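Local coordinates for protein taurine:2-oxoglutarate aminotransferase (Bifidobacterium kashiwanohense PV20-2, PDB 6JIX) that probably transfers the amino group of taurine to 2-oxoglutarate, using bound pyridoxal 5'-phosphate as cofactor, at residues R133-S138 with P210-A215; F137-S142 with F174-M179; K47-M52 with K401-G406; K348-S353 with E431-L436. All coordinates share one frame; numbering follows the deposited sequence.

Contact 1 (R133-S138 with P210-A215); sequences RPKIFS and PDSVAA
Arg133 lays its side chain over the turn that leads into strand 213-215 and bonds there to a main-chain carbonyl: NH1 donates to Val213 O at 3.0 Å, with an N-H...O angle of 165° and the oxygen close to the guanidinium plane. Over the centre of one guanidinium face lies Asp211 CA. The Asp211 carboxylate is a charge nearby and no more, for OD1 stands 4.1 Å from Arg133 NH2, well out of the guanidinium plane. The extended run from CG to NE carries the group past the Asp211 carbonyl.

Beside this grip the backbones pair as parallel strands. Lys135 N donates to Ser212 O at 2.9 Å, Ala214 N to Lys135 O at 2.7 Å, and Phe137 N to Ala215 O at 2.9 Å. Lys135 pairs with Val213 but Ile136 with Ala215, a one-residue shift that marks a beta bulge at Ala214; the short strand axes are 59° apart. Ile136 CD1 rests on Ala215 CB (3.8 Å) on one face of the sheet. Phe137 CE1 approaches Val213 CG2 obliquely at 3.6 Å.

Further out, helix 116-131 packs on Ile136 and Ala215, and helix 190-208 on Phe137. Lys135 NZ pairs with Glu208, and Ser212 OG bonds to Gly209 O. Both strands belong to the seven-stranded sheet of the large domain of fold-type I enzymes. Arg133 NH1 thus serves two main-chain oxygens, Val213 O and Tyr245 O, just ahead of the paired strands, while the Asp211 carboxylate, turned out of plane, probably adds only electrostatic help.

Contact 2 (F137-S142 with F174-M179); sequences FSCYRS and FMNPNM
Cys139 and Phe174 form a parallel bridge, their CA atoms 5.0 Å apart, with a main-chain bond on each side of it. Phe174 N donates to Ser138 O at 2.9 Å, and Phe174 O accepts from Tyr140 N at the same length. Beyond this bridge the Asn176 side chain takes over the bonding to the main chain. With CG held between the backbone N and the carbonyl carbon (chi1 41°), the amide reaches Arg141: OD1 takes Arg141 N in the carbonyl plane, on a lone pair, and ND2 gives to Arg141 O at 3.2 Å and 173°. Two bonds therefore fix the rotation of the amide. Arg141 is the centre of an inverse gamma turn, which these bonds probably steady.

Strand 171-174 is one of the two edge strands of the seven-stranded sheet within this chain, so the contact joins that edge to the turn where strand 135-139 runs out.

Arg141 returns the grip. NH1 meets Asn176 O, nearly in the guanidinium plane, at 2.8 Å, while Met175 SD lies over one face of the group and Asn178 CB over the other, 3.5 Å from Arg141 CZ. Asp182 adds a weak, long ion pair to NH2. An alanine in place of Arg141 would probably leave Asn176 O without this donor and open a gap between Met175 SD and Asn178 CB. Cys139 SG makes an oblique sulfur-aromatic contact with the Phe174 ring, 4.1 Å from its centroid. The bent end of Met175 brings CE against Tyr140 CB and CD2, the two side chains crossing at about a right angle.

Contact 3 (K47-M52 with K401-G406); sequences KRYTDM and KLMDLG
Thr50 and Gly406 are joined by one of two hydrogen bonds: Thr50 N donates to Gly406 O at 2.7 Å with an N-H...O angle of 164°. The other comes from Lys47, whose extended chain turns only at its last torsion and sets NZ 2.8 Å from Asp404 O, tilted out of the carbonyl plane. The Asp404 carboxylate does not meet the ammonium, OD2 staying 5.4 Å from Lys47 NZ, though the opposite charge would probably still favour the lysine's place.

Both acceptors lie where helix 395-404 ends. Gly406, with a positive phi of 74°, is the C-prime residue of a Schellman motif, in which Gly406 N bonds to Met403 O and Phe407 N to Leu402 O. Glycine takes this backbone shape readily, and a side chain there would press on Arg48 O.

Packing rests on Met403 and Tyr49, whose side chains cross at about a right angle. The bend at chi2 (66°) sets SD beside the ring, and CE lies over one face, 4.0 Å from the centroid, a CH-pi contact. SD makes an oblique Met-aromatic contact at 4.6 Å from the same Tyr49 centroid. Met403 O lies at the ring edge, in plane, near CE1. Tyr49 OH is held by Asp43, Thr50 OG1 by Glu432, and Tyr86 of the second subunit packs on Met403.

Strand 48-51 thus adjoins a capped helix end, and the chain runs on from the cap into strand 407-408, its parallel neighbour. Segment 47-52 also holds Asp51, which with Ser408, Thr409 and Phe410 lines a pocket occupied by glutamic acid.

Contact 4 (K348-S353 with E431-L436); sequences KPFLES and EELPKL
Phe350 fills the tight half of this contact, its ring pressed against Leu433 of the facing helix. Leu433 CB stands over one face, 3.6 Å from the ring centroid and 15° off the normal, a CH-pi contact offset toward the rim. Leu433 CD1 lies 3.6 Å from Phe350 CD2, as the two side chains slide past each other in opposite directions. With CG anti to the backbone N, chi1 173° sends it toward the facing helix; the axes of the two short segments are 11.3 Å apart and 17° from parallel. At the ring edge, in its plane, Leu436 CD2 lies 3.9 Å from Phe350 CE2, and the same methyl meets Leu351 CD2 at 4.0 Å.

An alanine in place of Phe350 would probably open a gap between the helices and strip Leu433 CB of the face it packs on.

The looser side is at exposed Pro434, whose ring points away and whose N is only within 4.5 Å of Phe350 CZ. Inward, Leu351 and Leu436 both reach Ile418 of the three-stranded sheet. Contact between helices 336-357 and 426-447 is thus apolar here, and its hold depends on shape and side-chain size.

Overall arrangement
Contacts 1 and 2 share Phe137 and Ser138 and use the same strand, 135-139, bonded on one flank to 213-219 and on the other to 171-174. Contacts 2 and 4 are buried; contact 1 is only partly so, toward the start of that strand, and contact 3 is partly buried with exposed residues at its rim. Contacts 3 and 4 lie elsewhere, contact 3 about 44 Å from contact 1 between centres, and touch each other: Thr50 probably bonds to Glu432, and Leu402 packs on Leu436. Main-chain pairing dominates the two sheet contacts, each with an arginine side chain bonded to a main-chain carbonyl; contact 3 mixes helix-end bonds with Met-aromatic packing near a ligand pocket; contact 4 is apolar helix packing.

Contact 1 (R133-S138 with P210-A215)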
loop_
_atom_site.group_PDB
_atom_site.type_symbol
_atom_site.label_atom_id
_atom_site.label_comp_id
_atom_site.label_asym_id
_atom_site.label_seq_id
_atom_site.Cartn_x
_atom_site.Cartn_y
_atom_site.Cartn_z
ATOM N N ARG A 133 -0.627 -23.211 -9.590
ATOM C CA ARG A 133 0.766 -23.409 -9.958
ATOM C C ARG A 133 1.647 -22.430 -9.192
ATOM O O ARG A 133 1.201 -21.330 -8.863
ATOM C CB ARG A 133 0.970 -23.207 -11.465
ATOM C CG ARG A 133 -0.053 -23.903 -12.355
ATOM C CD ARG A 133 0.064 -23.402 -13.774
ATOM N NE ARG A 133 -0.749 -24.186 -14.684
ATOM C CZ ARG A 133 -0.689 -24.083 -16.004
ATOM N NH1 ARG A 133 0.151 -23.229 -16.568
ATOM N NH2 ARG A 133 -1.477 -24.832 -16.757
ATOM N N PRO A 134 2.912 -22.766 -8.919
ATOM C CA PRO A 134 3.699 -21.912 -8.009
ATOM C C PRO A 134 4.443 -20.743 -8.652
ATOM O O PRO A 134 4.658 -19.726 -7.989
ATOM C CB PRO A 134 4.689 -22.909 -7.391
ATOM C CG PRO A 134 4.904 -23.945 -8.481
ATOM C CD PRO A 134 3.630 -24.003 -9.296
ATOM N N LYS A 135 4.839 -20.857 -9.920
ATOM C CA LYS A 135 5.864 -19.988 -10.491
ATOM C C LYS A 135 5.283 -18.759 -11.179
ATOM O O LYS A 135 4.239 -18.832 -11.833
ATOM C CB LYS A 135 6.714 -20.769 -11.496
ATOM C CG LYS A 135 7.744 -21.680 -10.857
ATOM C CD LYS A 135 8.426 -22.558 -11.895
ATOM C CE LYS A 135 8.886 -23.883 -11.278
ATOM N NZ LYS A 135 10.052 -24.461 -11.998
ATOM N N ILE A 136 6.012 -17.649 -11.074
ATOM C CA ILE A 136 5.718 -16.394 -11.762
ATOM C C ILE A 136 6.909 -16.072 -12.658
ATOM O O ILE A 136 8.047 -16.005 -12.174
ATOM C CB ILE A 136 5.483 -15.230 -10.783
ATOM C CG1 ILE A 136 4.318 -15.513 -9.826
ATOM C CG2 ILE A 136 5.335 -13.916 -11.559
ATOM C CD1 ILE A 136 2.945 -15.566 -10.481
ATOM N N PHE A 137 6.655 -15.878 -13.952
ATOM C CA PHE A 137 7.662 -15.356 -14.872
ATOM C C PHE A 137 7.528 -13.841 -14.980
ATOM O O PHE A 137 6.415 -13.310 -15.101
ATOM C CB PHE A 137 7.506 -15.978 -16.268
ATOM C CG PHE A 137 8.305 -17.241 -16.477
ATOM C CD1 PHE A 137 8.256 -18.275 -15.558
ATOM C CD2 PHE A 137 9.096 -17.394 -17.603
ATOM C CE1 PHE A 137 8.997 -19.438 -15.745
ATOM C CE2 PHE A 137 9.841 -18.564 -17.807
ATOM C CZ PHE A 137 9.792 -19.588 -16.870
ATOM N N SER A 138 8.663 -13.143 -14.972
ATOM C CA SER A 138 8.625 -11.705 -15.215
ATOM C C SER A 138 9.941 -11.258 -15.831
ATOM O O SER A 138 10.947 -11.976 -15.789
ATOM C CB SER A 138 8.332 -10.910 -13.941
ATOM O OG SER A 138 9.140 -11.341 -12.872
ATOM N N PRO A 210 6.020 -25.839 -17.999
ATOM C CA PRO A 210 4.924 -24.877 -18.228
ATOM C C PRO A 210 3.718 -25.114 -17.334
ATOM O O PRO A 210 3.000 -24.163 -17.009
ATOM C CB PRO A 210 4.591 -25.072 -19.714
ATOM C CG PRO A 210 5.867 -25.612 -20.321
ATOM C CD PRO A 210 6.474 -26.475 -19.248
ATOM N N ASP A 211 3.487 -26.355 -16.911
ATOM C CA ASP A 211 2.424 -26.696 -15.967
ATOM C C ASP A 211 2.646 -26.115 -14.581
ATOM O O ASP A 211 1.733 -26.184 -13.755
ATOM C CB ASP A 211 2.280 -28.221 -15.848
ATOM C CG ASP A 211 1.406 -28.805 -16.945
ATOM O OD1 ASP A 211 0.949 -28.017 -17.814
ATOM O OD2 ASP A 211 1.170 -30.035 -16.941
ATOM N N SER A 212 3.838 -25.592 -14.288
ATOM C CA SER A 212 4.119 -25.005 -12.985
ATOM C C SER A 212 4.146 -23.480 -13.001
ATOM O O SER A 212 4.442 -22.873 -11.961
ATOM C CB SER A 212 5.454 -25.527 -12.451
ATOM O OG SER A 212 6.534 -24.895 -13.117
ATOM N N VAL A 213 3.848 -22.852 -14.137
ATOM C CA VAL A 213 3.901 -21.402 -14.269
ATOM C C VAL A 213 2.484 -20.874 -14.171
ATOM O O VAL A 213 1.670 -21.113 -15.068
ATOM C CB VAL A 213 4.537 -20.956 -15.588
ATOM C CG1 VAL A 213 4.479 -19.425 -15.665
ATOM C CG2 VAL A 213 5.960 -21.458 -15.698
ATOM N N ALA A 214 2.193 -20.152 -13.079
ATOM C CA ALA A 214 0.853 -19.612 -12.877
ATOM C C ALA A 214 0.602 -18.398 -13.755
ATOM O O ALA A 214 -0.504 -18.226 -14.283
ATOM C CB ALA A 214 0.648 -19.236 -11.414
ATOM N N ALA A 215 1.623 -17.571 -13.958
ATOM C CA ALA A 215 1.417 -16.302 -14.632
ATOM C C ALA A 215 2.732 -15.777 -15.199
ATOM O O ALA A 215 3.810 -15.974 -14.624
ATOM C CB ALA A 215 0.814 -15.265 -13.671
#

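Contact 2 (F137-S142 with F174-M179)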
loop_
_atom_site.group_PDB
_atom_site.type_symbol
_atom_site.label_atom_id
_atom_site.label_comp_id
_atom_site.label_asym_id
_atom_site.label_seq_id
_atom_site.Cartn_x
_atom_site.Cartn_y
_atom_site.Cartn_z
ATOM N N PHE A 137 6.655 -15.878 -13.952
ATOM C CA PHE A 137 7.662 -15.356 -14.872
ATOM C C PHE A 137 7.528 -13.841 -14.980
ATOM O O PHE A 137 6.415 -13.310 -15.101
ATOM C CB PHE A 137 7.506 -15.978 -16.268
ATOM C CG PHE A 137 8.305 -17.241 -16.477
ATOM C CD1 PHE A 137 8.256 -18.275 -15.558
ATOM C CD2 PHE A 137 9.096 -17.394 -17.603
ATOM C CE1 PHE A 137 8.997 -19.438 -15.745
ATOM C CE2 PHE A 137 9.841 -18.564 -17.807
ATOM C CZ PHE A 137 9.792 -19.588 -16.870
ATOM N N SER A 138 8.663 -13.143 -14.972
ATOM C CA SER A 138 8.625 -11.705 -15.215
ATOM C C SER A 138 9.941 -11.258 -15.831
ATOM O O SER A 138 10.947 -11.976 -15.789
ATOM C CB SER A 138 8.332 -10.910 -13.941
ATOM O OG SER A 138 9.140 -11.341 -12.872
ATOM N N CYS A 139 9.924 -10.047 -16.389
ATOM C CA CYS A 139 11.044 -9.570 -17.188
ATOM C C CYS A 139 12.134 -8.983 -16.307
ATOM O O CYS A 139 11.852 -8.330 -15.295
ATOM C CB CYS A 139 10.588 -8.507 -18.181
ATOM S SG CYS A 139 9.192 -8.960 -19.180
ATOM N N TYR A 140 13.387 -9.197 -16.722
ATOM C CA TYR A 140 14.521 -8.550 -16.065
ATOM C C TYR A 140 14.451 -7.030 -16.205
ATOM O O TYR A 140 14.791 -6.298 -15.268
ATOM C CB TYR A 140 15.836 -9.072 -16.651
ATOM C CG TYR A 140 16.369 -10.336 -16.015
ATOM C CD1 TYR A 140 16.660 -10.390 -14.660
ATOM C CD2 TYR A 140 16.595 -11.481 -16.774
ATOM C CE1 TYR A 140 17.158 -11.567 -14.075
ATOM C CE2 TYR A 140 17.096 -12.654 -16.200
ATOM C CZ TYR A 140 17.380 -12.693 -14.855
ATOM O OH TYR A 140 17.875 -13.855 -14.279
ATOM N N ARG A 141 14.006 -6.535 -17.362
ATOM C CA ARG A 141 13.861 -5.094 -17.582
ATOM C C ARG A 141 12.438 -4.697 -17.207
ATOM O O ARG A 141 11.552 -4.521 -18.051
ATOM C CB ARG A 141 14.173 -4.735 -19.027
ATOM C CG ARG A 141 15.633 -4.514 -19.354
ATOM C CD ARG A 141 15.843 -4.645 -20.866
ATOM N NE ARG A 141 17.219 -4.393 -21.287
ATOM C CZ ARG A 141 17.832 -5.049 -22.267
ATOM N NH1 ARG A 141 17.190 -5.995 -22.934
ATOM N NH2 ARG A 141 19.084 -4.750 -22.588
ATOM N N SER A 142 12.227 -4.521 -15.908
ATOM C CA SER A 142 10.890 -4.241 -15.399
ATOM C C SER A 142 10.984 -3.760 -13.960
ATOM O O SER A 142 11.954 -4.059 -13.246
ATOM C CB SER A 142 9.989 -5.485 -15.483
ATOM O OG SER A 142 10.180 -6.363 -14.377
ATOM N N PHE A 174 12.985 -13.617 -17.087
ATOM C CA PHE A 174 13.428 -13.769 -18.464
ATOM C C PHE A 174 13.812 -12.421 -19.044
ATOM O O PHE A 174 13.250 -11.384 -18.682
ATOM C CB PHE A 174 12.369 -14.442 -19.368
ATOM C CG PHE A 174 11.101 -13.653 -19.561
ATOM C CD1 PHE A 174 10.201 -13.468 -18.510
ATOM C CD2 PHE A 174 10.773 -13.149 -20.814
ATOM C CE1 PHE A 174 9.013 -12.766 -18.708
ATOM C CE2 PHE A 174 9.608 -12.439 -21.018
ATOM C CZ PHE A 174 8.717 -12.253 -19.972
ATOM N N MET A 175 14.788 -12.445 -19.938
ATOM C CA MET A 175 15.266 -11.220 -20.564
ATOM C C MET A 175 14.319 -10.796 -21.683
ATOM O O MET A 175 13.986 -11.599 -22.560
ATOM C CB MET A 175 16.678 -11.419 -21.111
ATOM C CG MET A 175 17.275 -10.175 -21.733
ATOM S SD MET A 175 17.476 -8.815 -20.552
ATOM C CE MET A 175 18.074 -9.744 -19.141
ATOM N N ASN A 176 13.832 -9.541 -21.614
ATOM C CA ASN A 176 13.034 -8.966 -22.688
ATOM C C ASN A 176 13.897 -8.058 -23.554
ATOM O O ASN A 176 14.908 -7.523 -23.086
ATOM C CB ASN A 176 11.836 -8.163 -22.149
ATOM C CG ASN A 176 12.178 -7.308 -20.927
ATOM O OD1 ASN A 176 13.173 -7.539 -20.232
ATOM N ND2 ASN A 176 11.325 -6.323 -20.646
ATOM N N PRO A 177 13.521 -7.868 -24.818
ATOM C CA PRO A 177 14.375 -7.103 -25.737
ATOM C C PRO A 177 14.258 -5.608 -25.503
ATOM O O PRO A 177 13.163 -5.067 -25.332
ATOM C CB PRO A 177 13.827 -7.475 -27.121
ATOM C CG PRO A 177 12.380 -7.744 -26.859
ATOM C CD PRO A 177 12.318 -8.393 -25.490
ATOM N N ASN A 178 15.411 -4.949 -25.497
ATOM C CA ASN A 178 15.509 -3.497 -25.611
ATOM C C ASN A 178 16.175 -3.267 -26.959
ATOM O O ASN A 178 17.403 -3.253 -27.057
ATOM C CB ASN A 178 16.319 -2.866 -24.476
ATOM C CG ASN A 178 16.415 -1.322 -24.589
ATOM O OD1 ASN A 178 16.165 -0.731 -25.644
ATOM N ND2 ASN A 178 16.796 -0.679 -23.490
ATOM N N MET A 179 15.352 -3.083 -27.993
ATOM C CA MET A 179 15.839 -3.161 -29.368
ATOM C C MET A 179 17.114 -2.352 -29.583
ATOM O O MET A 179 18.115 -2.884 -30.071
ATOM C CB MET A 179 14.746 -2.724 -30.330
ATOM C CG MET A 179 13.943 -3.903 -30.776
ATOM S SD MET A 179 12.716 -3.446 -31.977
ATOM C CE MET A 179 13.334 -4.358 -33.393
#

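Contact 3 (K47-M52 with K401-G406)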
loop_
_atom_site.group_PDB
_atom_site.type_symbol
_atom_site.label_atom_id
_atom_site.label_comp_id
_atom_site.label_asym_id
_atom_site.label_seq_id
_atom_site.Cartn_x
_atom_site.Cartn_y
_atom_site.Cartn_z
ATOM N N LYS A 47 9.745 30.211 -8.077
ATOM C CA LYS A 47 10.163 29.656 -9.360
ATOM C C LYS A 47 9.211 28.545 -9.787
ATOM O O LYS A 47 8.785 27.722 -8.975
ATOM C CB LYS A 47 11.597 29.126 -9.325
ATOM C CG LYS A 47 12.167 28.992 -10.747
ATOM C CD LYS A 47 13.181 27.878 -10.904
ATOM C CE LYS A 47 13.746 27.873 -12.324
ATOM N NZ LYS A 47 15.237 27.865 -12.326
ATOM N N ARG A 48 8.903 28.508 -11.074
ATOM C CA ARG A 48 7.911 27.593 -11.614
ATOM C C ARG A 48 8.596 26.445 -12.348
ATOM O O ARG A 48 9.484 26.670 -13.179
ATOM C CB ARG A 48 6.971 28.345 -12.560
ATOM C CG ARG A 48 6.026 27.474 -13.363
ATOM C CD ARG A 48 5.361 28.279 -14.445
ATOM N NE ARG A 48 6.182 28.310 -15.652
ATOM C CZ ARG A 48 5.695 28.475 -16.875
ATOM N NH1 ARG A 48 4.391 28.630 -17.046
ATOM N NH2 ARG A 48 6.508 28.488 -17.920
ATOM N N TYR A 49 8.163 25.221 -12.056
ATOM C CA TYR A 49 8.649 24.035 -12.745
ATOM C C TYR A 49 7.515 23.479 -13.594
ATOM O O TYR A 49 6.396 23.311 -13.105
ATOM C CB TYR A 49 9.169 22.988 -11.737
ATOM C CG TYR A 49 10.267 23.572 -10.877
ATOM C CD1 TYR A 49 11.607 23.527 -11.281
ATOM C CD2 TYR A 49 9.959 24.248 -9.697
ATOM C CE1 TYR A 49 12.615 24.116 -10.510
ATOM C CE2 TYR A 49 10.956 24.839 -8.916
ATOM C CZ TYR A 49 12.281 24.773 -9.326
ATOM O OH TYR A 49 13.249 25.361 -8.534
ATOM N N THR A 50 7.807 23.175 -14.852
ATOM C CA THR A 50 6.831 22.547 -15.729
ATOM C C THR A 50 6.991 21.045 -15.555
ATOM O O THR A 50 8.075 20.494 -15.800
ATOM C CB THR A 50 7.042 22.959 -17.193
ATOM O OG1 THR A 50 7.376 24.354 -17.266
ATOM C CG2 THR A 50 5.786 22.717 -18.020
ATOM N N ASP A 51 5.908 20.380 -15.153
ATOM C CA ASP A 51 5.989 18.984 -14.727
ATOM C C ASP A 51 5.965 18.075 -15.959
ATOM O O ASP A 51 4.971 17.422 -16.287
ATOM C CB ASP A 51 4.853 18.672 -13.764
ATOM C CG ASP A 51 4.995 17.317 -13.118
ATOM O OD1 ASP A 51 6.085 16.707 -13.237
ATOM O OD2 ASP A 51 4.010 16.868 -12.486
ATOM N N MET A 52 7.112 17.999 -16.629
ATOM C CA MET A 52 7.226 17.224 -17.857
ATOM C C MET A 52 7.299 15.704 -17.629
ATOM O O MET A 52 7.215 14.943 -18.604
ATOM C CB MET A 52 8.447 17.722 -18.637
ATOM C CG MET A 52 8.280 19.147 -19.119
ATOM S SD MET A 52 6.803 19.342 -20.148
ATOM C CE MET A 52 7.343 18.427 -21.606
ATOM N N LYS A 401 20.527 19.979 -15.090
ATOM C CA LYS A 401 20.585 21.027 -16.103
ATOM C C LYS A 401 19.185 21.309 -16.649
ATOM O O LYS A 401 18.815 22.472 -16.870
ATOM C CB LYS A 401 21.577 20.637 -17.214
ATOM N N LEU A 402 18.387 20.256 -16.853
ATOM C CA LEU A 402 17.000 20.417 -17.284
ATOM C C LEU A 402 16.144 21.085 -16.211
ATOM O O LEU A 402 15.361 21.995 -16.504
ATOM C CB LEU A 402 16.418 19.056 -17.635
ATOM C CG LEU A 402 16.796 18.485 -18.993
ATOM C CD1 LEU A 402 16.384 17.025 -19.025
ATOM C CD2 LEU A 402 16.115 19.266 -20.098
ATOM N N MET A 403 16.263 20.630 -14.961
ATOM C CA MET A 403 15.477 21.208 -13.877
ATOM C C MET A 403 15.736 22.710 -13.753
ATOM O O MET A 403 14.830 23.470 -13.396
ATOM C CB MET A 403 15.794 20.461 -12.565
ATOM C CG MET A 403 14.896 20.739 -11.331
ATOM S SD MET A 403 13.150 20.202 -11.451
ATOM C CE MET A 403 12.530 20.423 -9.785
ATOM N N ASP A 404 16.947 23.157 -14.096
ATOM C CA ASP A 404 17.310 24.570 -13.979
ATOM C C ASP A 404 16.519 25.457 -14.928
ATOM O O ASP A 404 16.288 26.629 -14.615
ATOM C CB ASP A 404 18.806 24.744 -14.220
ATOM C CG ASP A 404 19.634 24.191 -13.083
ATOM O OD1 ASP A 404 20.796 23.798 -13.333
ATOM O OD2 ASP A 404 19.105 24.132 -11.940
ATOM N N LEU A 405 16.134 24.938 -16.094
ATOM C CA LEU A 405 15.281 25.647 -17.043
ATOM C C LEU A 405 13.787 25.480 -16.736
ATOM O O LEU A 405 12.951 25.790 -17.594
ATOM C CB LEU A 405 15.575 25.179 -18.475
ATOM C CG LEU A 405 17.032 25.091 -18.931
ATOM C CD1 LEU A 405 17.115 24.727 -20.406
ATOM C CD2 LEU A 405 17.752 26.392 -18.668
ATOM N N GLY A 406 13.435 24.946 -15.564
ATOM C CA GLY A 406 12.039 24.679 -15.256
ATOM C C GLY A 406 11.447 23.480 -15.974
ATOM O O GLY A 406 10.226 23.294 -15.952
#

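Contact 4 (K348-S353 with E431-L436)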
loop_
_atom_site.group_PDB
_atom_site.type_symbol
_atom_site.label_atom_id
_atom_site.label_comp_id
_atom_site.label_asym_id
_atom_site.label_seq_id
_atom_site.Cartn_x
_atom_site.Cartn_y
_atom_site.Cartn_z
ATOM N N LYS A 348 6.416 13.179 -30.653
ATOM C CA LYS A 348 7.185 12.167 -31.378
ATOM C C LYS A 348 8.114 12.779 -32.426
ATOM O O LYS A 348 9.330 12.515 -32.378
ATOM C CB LYS A 348 6.223 11.145 -31.987
ATOM C CG LYS A 348 6.906 9.935 -32.581
ATOM C CD LYS A 348 5.908 8.813 -32.785
ATOM C CE LYS A 348 6.594 7.560 -33.309
ATOM N NZ LYS A 348 6.677 7.511 -34.792
ATOM N N PRO A 349 7.629 13.579 -33.388
ATOM C CA PRO A 349 8.552 14.200 -34.351
ATOM C C PRO A 349 9.618 15.070 -33.706
ATOM O O PRO A 349 10.759 15.106 -34.184
ATOM C CB PRO A 349 7.618 15.033 -35.232
ATOM C CG PRO A 349 6.256 14.410 -35.034
ATOM C CD PRO A 349 6.234 13.992 -33.621
ATOM N N PHE A 350 9.306 15.762 -32.617
ATOM C CA PHE A 350 10.336 16.570 -31.979
ATOM C C PHE A 350 11.460 15.693 -31.442
ATOM O O PHE A 350 12.644 16.013 -31.608
ATOM C CB PHE A 350 9.751 17.429 -30.858
ATOM C CG PHE A 350 10.809 18.162 -30.069
ATOM C CD1 PHE A 350 11.361 19.338 -30.554
ATOM C CD2 PHE A 350 11.280 17.648 -28.857
ATOM C CE1 PHE A 350 12.351 20.001 -29.842
ATOM C CE2 PHE A 350 12.269 18.309 -28.135
ATOM C CZ PHE A 350 12.810 19.483 -28.625
ATOM N N LEU A 351 11.108 14.589 -30.768
ATOM C CA LEU A 351 12.139 13.715 -30.215
ATOM C C LEU A 351 12.905 12.999 -31.327
ATOM O O LEU A 351 14.128 12.842 -31.241
ATOM C CB LEU A 351 11.516 12.697 -29.253
ATOM C CG LEU A 351 10.802 13.189 -27.992
ATOM C CD1 LEU A 351 9.905 12.081 -27.469
ATOM C CD2 LEU A 351 11.784 13.664 -26.930
ATOM N N GLU A 352 12.194 12.534 -32.365
ATOM C CA GLU A 352 12.864 11.956 -33.525
ATOM C C GLU A 352 13.878 12.927 -34.114
ATOM O O GLU A 352 14.983 12.532 -34.503
ATOM C CB GLU A 352 11.835 11.554 -34.577
ATOM C CG GLU A 352 11.154 10.241 -34.271
ATOM C CD GLU A 352 10.033 9.903 -35.244
ATOM O OE1 GLU A 352 9.208 9.021 -34.919
ATOM O OE2 GLU A 352 9.975 10.506 -36.336
ATOM N N SER A 353 13.514 14.204 -34.190
ATOM C CA SER A 353 14.420 15.234 -34.669
ATOM C C SER A 353 15.547 15.527 -33.685
ATOM O O SER A 353 16.577 16.086 -34.082
ATOM C CB SER A 353 13.631 16.499 -34.935
ATOM O OG SER A 353 13.360 17.121 -33.706
ATOM N N GLU A 431 6.574 25.485 -25.811
ATOM C CA GLU A 431 7.347 26.318 -24.900
ATOM C C GLU A 431 8.376 25.532 -24.114
ATOM O O GLU A 431 9.391 26.104 -23.705
ATOM C CB GLU A 431 6.443 27.023 -23.875
ATOM C CG GLU A 431 5.116 27.573 -24.388
ATOM C CD GLU A 431 4.367 28.337 -23.302
ATOM O OE1 GLU A 431 4.300 27.802 -22.166
ATOM O OE2 GLU A 431 3.870 29.464 -23.585
ATOM N N GLU A 432 8.114 24.252 -23.848
ATOM C CA GLU A 432 8.976 23.457 -22.978
ATOM C C GLU A 432 10.041 22.691 -23.736
ATOM O O GLU A 432 11.189 22.633 -23.281
ATOM C CB GLU A 432 8.146 22.464 -22.161
ATOM C CG GLU A 432 7.217 23.115 -21.153
ATOM C CD GLU A 432 7.925 24.095 -20.230
ATOM O OE1 GLU A 432 9.130 23.900 -19.889
ATOM O OE2 GLU A 432 7.247 25.078 -19.857
ATOM N N LEU A 433 9.674 22.101 -24.877
ATOM C CA LEU A 433 10.609 21.253 -25.610
ATOM C C LEU A 433 11.904 21.966 -25.970
ATOM O O LEU A 433 12.967 21.334 -25.865
ATOM C CB LEU A 433 9.922 20.692 -26.861
ATOM C CG LEU A 433 8.858 19.670 -26.463
ATOM C CD1 LEU A 433 8.209 19.023 -27.668
ATOM C CD2 LEU A 433 9.454 18.608 -25.522
ATOM N N PRO A 434 11.906 23.241 -26.365
ATOM C CA PRO A 434 13.192 23.933 -26.564
ATOM C C PRO A 434 14.142 23.832 -25.372
ATOM O O PRO A 434 15.362 23.872 -25.570
ATOM C CB PRO A 434 12.756 25.376 -26.847
ATOM C CG PRO A 434 11.401 25.204 -27.516
ATOM C CD PRO A 434 10.753 24.071 -26.789
ATOM N N LYS A 435 13.635 23.705 -24.142
ATOM C CA LYS A 435 14.533 23.540 -23.001
ATOM C C LYS A 435 15.268 22.193 -23.061
ATOM O O LYS A 435 16.428 22.087 -22.625
ATOM C CB LYS A 435 13.744 23.701 -21.690
ATOM N N LEU A 436 14.606 21.153 -23.580
ATOM C CA LEU A 436 15.257 19.861 -23.748
ATOM C C LEU A 436 16.326 19.929 -24.830
ATOM O O LEU A 436 17.421 19.374 -24.671
ATOM C CB LEU A 436 14.211 18.803 -24.088
ATOM C CG LEU A 436 14.669 17.376 -24.399
ATOM C CD1 LEU A 436 15.371 16.712 -23.200
ATOM C CD2 LEU A 436 13.459 16.567 -24.833
#